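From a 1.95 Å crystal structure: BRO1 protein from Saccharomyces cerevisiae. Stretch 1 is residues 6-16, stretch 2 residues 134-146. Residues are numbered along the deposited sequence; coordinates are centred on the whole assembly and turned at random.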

ATOM      1  N   MET A   6     -19.885   4.946   7.289  1.00 34.56           N
ATOM      2  CA  MET A   6     -18.873   5.399   6.289  1.00 34.95           C
ATOM      3  C   MET A   6     -18.387   4.267   5.395  1.00 34.72           C
ATOM      4  O   MET A   6     -18.184   3.141   5.856  1.00 35.79           O
ATOM      5  CB  MET A   6     -17.675   6.037   7.000  1.00 35.75           C
ATOM      6  CG  MET A   6     -17.914   7.470   7.448  1.00 35.08           C
ATOM      7  SD  MET A   6     -16.488   8.194   8.264  1.00 37.02           S
ATOM      8  CE  MET A   6     -15.143   7.790   7.066  1.00 38.93           C
ATOM      9  N   LYS A   7     -18.207   4.572   4.114  1.00 33.23           N
ATOM     10  CA  LYS A   7     -17.737   3.595   3.138  1.00 32.67           C
ATOM     11  C   LYS A   7     -16.253   3.859   2.866  1.00 31.04           C
ATOM     12  O   LYS A   7     -15.840   5.005   2.693  1.00 30.37           O
ATOM     13  CB  LYS A   7     -18.520   3.723   1.829  1.00 35.37           C
ATOM     14  CG  LYS A   7     -20.040   3.781   1.984  1.00 39.48           C
ATOM     15  CD  LYS A   7     -20.601   2.512   2.603  1.00 42.43           C
ATOM     16  CE  LYS A   7     -22.129   2.543   2.635  1.00 45.81           C
ATOM     17  NZ  LYS A   7     -22.666   3.694   3.423  1.00 47.98           N
ATOM     18  N   PRO A   8     -15.435   2.796   2.822  1.00 29.60           N
ATOM     19  CA  PRO A   8     -13.998   2.927   2.570  1.00 28.06           C
ATOM     20  C   PRO A   8     -13.667   3.278   1.124  1.00 26.01           C
ATOM     21  O   PRO A   8     -14.236   2.714   0.193  1.00 27.83           O
ATOM     22  CB  PRO A   8     -13.459   1.557   2.964  1.00 28.68           C
ATOM     23  CG  PRO A   8     -14.568   0.652   2.547  1.00 30.91           C
ATOM     24  CD  PRO A   8     -15.797   1.384   3.046  1.00 30.38           C
ATOM     25  N   TYR A   9     -12.738   4.212   0.952  1.00 25.79           N
ATOM     26  CA  TYR A   9     -12.302   4.643  -0.369  1.00 24.99           C
ATOM     27  C   TYR A   9     -10.845   4.205  -0.554  1.00 24.51           C
ATOM     28  O   TYR A   9      -9.941   4.791   0.044  1.00 24.28           O
ATOM     29  CB  TYR A   9     -12.391   6.166  -0.471  1.00 25.90           C
ATOM     30  CG  TYR A   9     -12.089   6.707  -1.847  1.00 29.01           C
ATOM     31  CD1 TYR A   9     -13.117   6.976  -2.748  1.00 29.29           C
ATOM     32  CD2 TYR A   9     -10.775   6.941  -2.254  1.00 27.05           C
ATOM     33  CE1 TYR A   9     -12.846   7.468  -4.027  1.00 30.90           C
ATOM     34  CE2 TYR A   9     -10.493   7.435  -3.531  1.00 29.23           C
ATOM     35  CZ  TYR A   9     -11.534   7.696  -4.408  1.00 29.51           C
ATOM     36  OH  TYR A   9     -11.273   8.192  -5.660  1.00 30.79           O
ATOM     37  N   LEU A  10     -10.621   3.185  -1.375  1.00 22.38           N
ATOM     38  CA  LEU A  10      -9.270   2.678  -1.615  1.00 24.64           C
ATOM     39  C   LEU A  10      -8.743   3.041  -3.004  1.00 23.43           C
ATOM     40  O   LEU A  10      -9.456   2.907  -4.003  1.00 24.55           O
ATOM     41  CB  LEU A  10      -9.248   1.153  -1.447  1.00 23.53           C
ATOM     42  CG  LEU A  10      -9.697   0.634  -0.075  1.00 25.19           C
ATOM     43  CD1 LEU A  10      -9.658  -0.888  -0.068  1.00 25.75           C
ATOM     44  CD2 LEU A  10      -8.802   1.200   1.012  1.00 22.15           C
ATOM     45  N   PHE A  11      -7.496   3.503  -3.062  1.00 23.01           N
ATOM     46  CA  PHE A  11      -6.873   3.871  -4.329  1.00 21.70           C
ATOM     47  C   PHE A  11      -6.627   2.619  -5.163  1.00 22.01           C
ATOM     48  O   PHE A  11      -6.227   1.580  -4.636  1.00 20.31           O
ATOM     49  CB  PHE A  11      -5.538   4.597  -4.099  1.00 21.93           C
ATOM     50  CG  PHE A  11      -5.678   5.965  -3.482  1.00 24.27           C
ATOM     51  CD1 PHE A  11      -6.883   6.662  -3.546  1.00 22.84           C
ATOM     52  CD2 PHE A  11      -4.585   6.570  -2.859  1.00 23.39           C
ATOM     53  CE1 PHE A  11      -7.003   7.944  -2.998  1.00 21.77           C
ATOM     54  CE2 PHE A  11      -4.691   7.850  -2.308  1.00 24.51           C
ATOM     55  CZ  PHE A  11      -5.907   8.539  -2.379  1.00 22.84           C
ATOM     56  N   ASP A  12      -6.865   2.721  -6.464  1.00 21.05           N
ATOM     57  CA  ASP A  12      -6.671   1.585  -7.361  1.00 23.82           C
ATOM     58  C   ASP A  12      -5.279   1.663  -7.989  1.00 22.93           C
ATOM     59  O   ASP A  12      -5.036   2.488  -8.875  1.00 21.94           O
ATOM     60  CB  ASP A  12      -7.742   1.602  -8.452  1.00 28.09           C
ATOM     61  CG  ASP A  12      -7.956   0.243  -9.077  1.00 37.00           C
ATOM     62  OD1 ASP A  12      -8.450  -0.665  -8.369  1.00 40.11           O
ATOM     63  OD2 ASP A  12      -7.625   0.077 -10.274  1.00 41.59           O
ATOM     64  N   LEU A  13      -4.364   0.816  -7.522  1.00 20.13           N
ATOM     65  CA  LEU A  13      -3.001   0.810  -8.050  1.00 20.02           C
ATOM     66  C   LEU A  13      -2.920   0.036  -9.372  1.00 20.95           C
ATOM     67  O   LEU A  13      -3.754  -0.831  -9.653  1.00 19.39           O
ATOM     68  CB  LEU A  13      -2.034   0.219  -7.012  1.00 17.66           C
ATOM     69  CG  LEU A  13      -2.009   0.940  -5.653  1.00 19.25           C
ATOM     70  CD1 LEU A  13      -0.927   0.347  -4.767  1.00 18.79           C
ATOM     71  CD2 LEU A  13      -1.751   2.423  -5.852  1.00 21.21           C
ATOM     72  N   LYS A  14      -1.918   0.353 -10.187  1.00 19.77           N
ATOM     73  CA  LYS A  14      -1.768  -0.290 -11.492  1.00 19.76           C
ATOM     74  C   LYS A  14      -0.616  -1.271 -11.585  1.00 18.23           C
ATOM     75  O   LYS A  14       0.452  -1.045 -11.015  1.00 16.59           O
ATOM     76  CB  LYS A  14      -1.597   0.779 -12.575  1.00 21.85           C
ATOM     77  CG  LYS A  14      -2.783   1.726 -12.690  1.00 28.01           C
ATOM     78  CD  LYS A  14      -4.030   0.968 -13.112  1.00 32.69           C
ATOM     79  CE  LYS A  14      -5.219   1.898 -13.280  1.00 37.41           C
ATOM     80  NZ  LYS A  14      -6.451   1.159 -13.674  1.00 40.04           N
ATOM     81  N   LEU A  15      -0.844  -2.358 -12.317  1.00 16.46           N
ATOM     82  CA  LEU A  15       0.173  -3.389 -12.531  1.00 17.30           C
ATOM     83  C   LEU A  15       1.100  -2.967 -13.668  1.00 17.34           C
ATOM     84  O   LEU A  15       0.739  -2.123 -14.497  1.00 17.91           O
ATOM     85  CB  LEU A  15      -0.482  -4.714 -12.941  1.00 16.97           C
ATOM     86  CG  LEU A  15      -1.350  -5.479 -11.948  1.00 17.43           C
ATOM     87  CD1 LEU A  15      -2.060  -6.657 -12.669  1.00 17.30           C
ATOM     88  CD2 LEU A  15      -0.462  -5.989 -10.812  1.00 13.96           C
ATOM     89  N   LYS A  16       2.296  -3.548 -13.701  1.00 16.36           N
ATOM     90  CA  LYS A  16       3.230  -3.278 -14.788  1.00 16.34           C
ATOM     91  C   LYS A  16       3.078  -4.439 -15.774  1.00 17.46           C
ATOM     92  O   LYS A  16       3.087  -5.599 -15.368  1.00 18.17           O
ATOM     93  CB  LYS A  16       4.677  -3.228 -14.273  1.00 17.70           C
ATOM     94  CG  LYS A  16       4.973  -2.057 -13.315  1.00 13.31           C
ATOM     95  CD  LYS A  16       6.363  -2.191 -12.680  1.00 15.46           C
ATOM     96  CE  LYS A  16       7.477  -2.149 -13.722  1.00 15.04           C
ATOM     97  NZ  LYS A  16       7.349  -0.954 -14.619  1.00 14.90           N
ATOM     98  N   THR A 134      -2.943  -5.265  -2.728  1.00 18.24           N
ATOM     99  CA  THR A 134      -3.967  -4.227  -2.580  1.00 16.00           C
ATOM    100  C   THR A 134      -5.242  -4.620  -3.329  1.00 19.18           C
ATOM    101  O   THR A 134      -6.346  -4.220  -2.942  1.00 19.38           O
ATOM    102  CB  THR A 134      -3.487  -2.823  -3.071  1.00 17.54           C
ATOM    103  OG1 THR A 134      -3.382  -2.805  -4.502  1.00 16.66           O
ATOM    104  CG2 THR A 134      -2.128  -2.481  -2.454  1.00 13.61           C
ATOM    105  N   GLN A 135      -5.106  -5.411  -4.390  1.00 18.96           N
ATOM    106  CA  GLN A 135      -6.284  -5.846  -5.142  1.00 18.83           C
ATOM    107  C   GLN A 135      -7.060  -6.896  -4.345  1.00 19.56           C
ATOM    108  O   GLN A 135      -8.292  -6.943  -4.397  1.00 20.02           O
ATOM    109  CB  GLN A 135      -5.874  -6.402  -6.507  1.00 21.06           C
ATOM    110  CG  GLN A 135      -5.166  -5.367  -7.388  1.00 20.22           C
ATOM    111  CD  GLN A 135      -4.749  -5.917  -8.739  1.00 21.00           C
ATOM    112  OE1 GLN A 135      -4.297  -7.054  -8.847  1.00 21.39           O
ATOM    113  NE2 GLN A 135      -4.878  -5.095  -9.778  1.00 20.96           N
ATOM    114  N   ILE A 136      -6.339  -7.727  -3.596  1.00 17.15           N
ATOM    115  CA  ILE A 136      -6.989  -8.745  -2.781  1.00 20.03           C
ATOM    116  C   ILE A 136      -7.761  -8.019  -1.675  1.00 20.20           C
ATOM    117  O   ILE A 136      -8.897  -8.377  -1.366  1.00 20.68           O
ATOM    118  CB  ILE A 136      -5.945  -9.729  -2.164  1.00 18.95           C
ATOM    119  CG1 ILE A 136      -5.270 -10.539  -3.282  1.00 17.10           C
ATOM    120  CG2 ILE A 136      -6.634 -10.687  -1.179  1.00 20.09           C
ATOM    121  CD1 ILE A 136      -4.114 -11.436  -2.809  1.00 14.64           C
ATOM    122  N   ALA A 137      -7.151  -6.981  -1.103  1.00 20.58           N
ATOM    123  CA  ALA A 137      -7.787  -6.201  -0.045  1.00 20.02           C
ATOM    124  C   ALA A 137      -9.059  -5.543  -0.568  1.00 23.27           C
ATOM    125  O   ALA A 137     -10.080  -5.518   0.119  1.00 23.34           O
ATOM    126  CB  ALA A 137      -6.829  -5.128   0.479  1.00 19.39           C
ATOM    127  N   ARG A 138      -8.993  -5.013  -1.785  1.00 24.38           N
ATOM    128  CA  ARG A 138     -10.148  -4.355  -2.390  1.00 27.78           C
ATOM    129  C   ARG A 138     -11.288  -5.349  -2.574  1.00 29.75           C
ATOM    130  O   ARG A 138     -12.442  -5.059  -2.256  1.00 30.25           O
ATOM    131  CB  ARG A 138      -9.770  -3.763  -3.750  1.00 29.05           C
ATOM    132  CG  ARG A 138     -10.886  -2.972  -4.409  1.00 32.48           C
ATOM    133  CD  ARG A 138     -10.475  -2.479  -5.784  1.00 36.80           C
ATOM    134  NE  ARG A 138     -11.418  -1.502  -6.328  1.00 41.16           N
ATOM    135  CZ  ARG A 138     -11.532  -0.246  -5.899  1.00 43.68           C
ATOM    136  NH1 ARG A 138     -10.761   0.196  -4.916  1.00 44.58           N
ATOM    137  NH2 ARG A 138     -12.415   0.572  -6.460  1.00 45.73           N
ATOM    138  N   GLU A 139     -10.942  -6.524  -3.087  1.00 30.68           N
ATOM    139  CA  GLU A 139     -11.898  -7.589  -3.353  1.00 36.41           C
ATOM    140  C   GLU A 139     -12.564  -8.146  -2.094  1.00 37.68           C
ATOM    141  O   GLU A 139     -13.713  -8.582  -2.145  1.00 37.79           O
ATOM    142  CB  GLU A 139     -11.193  -8.717  -4.119  1.00 37.73           C
ATOM    143  CG  GLU A 139     -12.108  -9.764  -4.726  1.00 41.51           C
ATOM    144  CD  GLU A 139     -11.353 -10.745  -5.610  1.00 43.12           C
ATOM    145  OE1 GLU A 139     -10.447 -11.436  -5.092  1.00 44.99           O
ATOM    146  OE2 GLU A 139     -11.663 -10.823  -6.822  1.00 40.82           O
ATOM    147  N   ASN A 140     -11.854  -8.128  -0.969  1.00 39.31           N
ATOM    148  CA  ASN A 140     -12.393  -8.646   0.289  1.00 43.15           C
ATOM    149  C   ASN A 140     -12.839  -7.540   1.239  1.00 45.15           C
ATOM    150  O   ASN A 140     -13.003  -7.775   2.434  1.00 45.49           O
ATOM    151  CB  ASN A 140     -11.350  -9.515   0.996  1.00 43.91           C
ATOM    152  CG  ASN A 140     -10.946 -10.733   0.182  1.00 46.30           C
ATOM    153  OD1 ASN A 140      -9.955 -11.397   0.489  1.00 46.96           O
ATOM    154  ND2 ASN A 140     -11.717 -11.038  -0.857  1.00 46.03           N
ATOM    155  N   ILE A 141     -13.038  -6.340   0.705  1.00 48.56           N
ATOM    156  CA  ILE A 141     -13.457  -5.199   1.514  1.00 52.47           C
ATOM    157  C   ILE A 141     -14.899  -5.383   1.973  1.00 55.36           C
ATOM    158  O   ILE A 141     -15.533  -4.447   2.461  1.00 55.39           O
ATOM    159  CB  ILE A 141     -13.349  -3.880   0.711  1.00 53.02           C
ATOM    160  CG1 ILE A 141     -13.402  -2.678   1.654  1.00 54.24           C
ATOM    161  CG2 ILE A 141     -14.479  -3.792  -0.302  1.00 55.35           C
ATOM    162  CD1 ILE A 141     -12.220  -2.588   2.598  1.00 55.27           C
ATOM    163  N   ASN A 142     -15.410  -6.599   1.814  1.00 58.16           N
ATOM    164  CA  ASN A 142     -16.780  -6.916   2.192  1.00 61.46           C
ATOM    165  C   ASN A 142     -16.902  -7.468   3.609  1.00 62.36           C
ATOM    166  O   ASN A 142     -17.933  -7.291   4.260  1.00 63.72           O
ATOM    167  CB  ASN A 142     -17.372  -7.912   1.195  1.00 63.47           C
ATOM    168  CG  ASN A 142     -17.429  -7.356  -0.214  1.00 65.44           C
ATOM    169  OD1 ASN A 142     -18.188  -6.424  -0.498  1.00 66.27           O
ATOM    170  ND2 ASN A 142     -16.618  -7.918  -1.106  1.00 64.39           N
ATOM    171  N   GLU A 143     -15.858  -8.139   4.086  1.00 62.48           N
ATOM    172  CA  GLU A 143     -15.883  -8.696   5.433  1.00 61.52           C
ATOM    173  C   GLU A 143     -15.744  -7.598   6.479  1.00 59.93           C
ATOM    174  O   GLU A 143     -15.996  -6.424   6.196  1.00 60.75           O
ATOM    175  CB  GLU A 143     -14.766  -9.727   5.620  1.00 63.79           C
ATOM    176  CG  GLU A 143     -14.946 -11.002   4.811  1.00 66.55           C
ATOM    177  CD  GLU A 143     -14.628 -10.813   3.344  1.00 67.65           C
ATOM    178  OE1 GLU A 143     -13.440 -10.594   3.019  1.00 67.57           O
ATOM    179  OE2 GLU A 143     -15.564 -10.881   2.518  1.00 68.65           O
ATOM    180  N   ASP A 144     -15.338  -7.986   7.685  1.00 57.46           N
ATOM    181  CA  ASP A 144     -15.173  -7.047   8.791  1.00 54.48           C
ATOM    182  C   ASP A 144     -13.848  -6.289   8.717  1.00 50.81           C
ATOM    183  O   ASP A 144     -13.309  -5.868   9.744  1.00 51.49           O
ATOM    184  CB  ASP A 144     -15.253  -7.795  10.121  1.00 56.67           C
ATOM    185  CG  ASP A 144     -14.063  -8.705  10.344  1.00 57.78           C
ATOM    186  OD1 ASP A 144     -13.785  -9.546   9.465  1.00 58.79           O
ATOM    187  OD2 ASP A 144     -13.406  -8.578  11.399  1.00 59.74           O
ATOM    188  N   TYR A 145     -13.328  -6.129   7.504  1.00 45.72           N
ATOM    189  CA  TYR A 145     -12.071  -5.416   7.275  1.00 40.72           C
ATOM    190  C   TYR A 145     -10.829  -6.195   7.689  1.00 37.32           C
ATOM    191  O   TYR A 145      -9.721  -5.844   7.296  1.00 32.51           O
ATOM    192  CB  TYR A 145     -12.088  -4.064   7.999  1.00 40.79           C
ATOM    193  CG  TYR A 145     -13.068  -3.067   7.416  1.00 41.65           C
ATOM    194  CD1 TYR A 145     -13.567  -2.021   8.188  1.00 41.28           C
ATOM    195  CD2 TYR A 145     -13.494  -3.168   6.091  1.00 42.07           C
ATOM    196  CE1 TYR A 145     -14.474  -1.100   7.657  1.00 41.73           C
ATOM    197  CE2 TYR A 145     -14.398  -2.251   5.552  1.00 42.32           C
ATOM    198  CZ  TYR A 145     -14.881  -1.223   6.341  1.00 41.38           C
ATOM    199  OH  TYR A 145     -15.775  -0.320   5.816  1.00 41.52           O
ATOM    200  N   LYS A 146     -11.012  -7.249   8.478  1.00 34.80           N
ATOM    201  CA  LYS A 146      -9.889  -8.062   8.941  1.00 34.19           C
ATOM    202  C   LYS A 146      -8.938  -8.480   7.808  1.00 30.68           C
ATOM    203  O   LYS A 146      -7.725  -8.235   7.875  1.00 28.17           O
ATOM    204  CB  LYS A 146     -10.417  -9.310   9.660  1.00 36.28           C
ATOM    205  CG  LYS A 146      -9.337 -10.291  10.090  1.00 39.56           C
ATOM    206  CD  LYS A 146      -9.932 -11.577  10.661  1.00 42.75           C
ATOM    207  CE  LYS A 146     -10.540 -11.368  12.044  1.00 44.62           C
ATOM    208  NZ  LYS A 146     -11.662 -10.387  12.062  1.00 45.89           N
TER
HETATM  209  O   HOH W   1     -17.226   1.523   7.784  1.00 48.83           O
HETATM  210  O   HOH W   2     -12.386   3.781  -5.294  1.00 43.01           O
HETATM  211  O   HOH W   3      -7.944  -0.721  -4.550  1.00 26.37           O
HETATM  212  O   HOH W   4      -5.297  -1.545  -5.928  1.00 20.58           O
HETATM  213  O   HOH W   5      -5.810  -2.382  -9.117  1.00 28.27           O

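An extended segment without regular secondary structure lies along the end of a helix and the loop after it, joined by apolar side chains, one direct hydrogen bond and several bridging waters. The two backbones run in opposite directions. P8 lies nearest I141, L10 nearest R138, D12 nearest Q135 and L13 nearest T134, with CA atoms 7.1 to 8.2 Å apart. At that spacing, side chains and waters fill the gap. In stretch 1, P8, L10 and L13 point their CA-to-CB bonds toward stretch 2, while K7, Y9, F11 and K14 point away.

The apolar contact centres on I141, just past the helix. Its CG1 lies 3.6 Å from P8 CG, and its CD1 lies 4.1 Å from L10 CD1. P8 also meets the Y145 ring, with P8 CG 4.2 Å from Y145 CE2. Further along, L13 CD1 packs 3.8 Å from T134 CG2.

R138 supplies the direct polar link. Its side chain, t at chi1 to chi3, extends from the helix, and R138 NH1 donates to L10 O at 3.1 Å. The carbonyl sits at the guanidinium edge, near its plane. D12 OD1 lies over one face, 3.7 Å from R138 NE. This is a long salt bridge: the charges attract, but no N-H points at the oxygen.

Waters extend the bonding to backbone groups of stretch 1. Water 3 donates to F11 O (2.9 Å) and accepts from R138 NH1 (3.0 Å). Water 4 accepts from L13 N (3.0 Å) and donates to T134 OG1 (2.7 Å). Water 5 donates to L13 O (2.6 Å) and accepts from Q135 NE2 (2.9 Å). L13 thus has both its backbone polar groups bonded through water. At the other end, water 1 links M6 O (2.7 Å) to Y145 OH (3.1 Å).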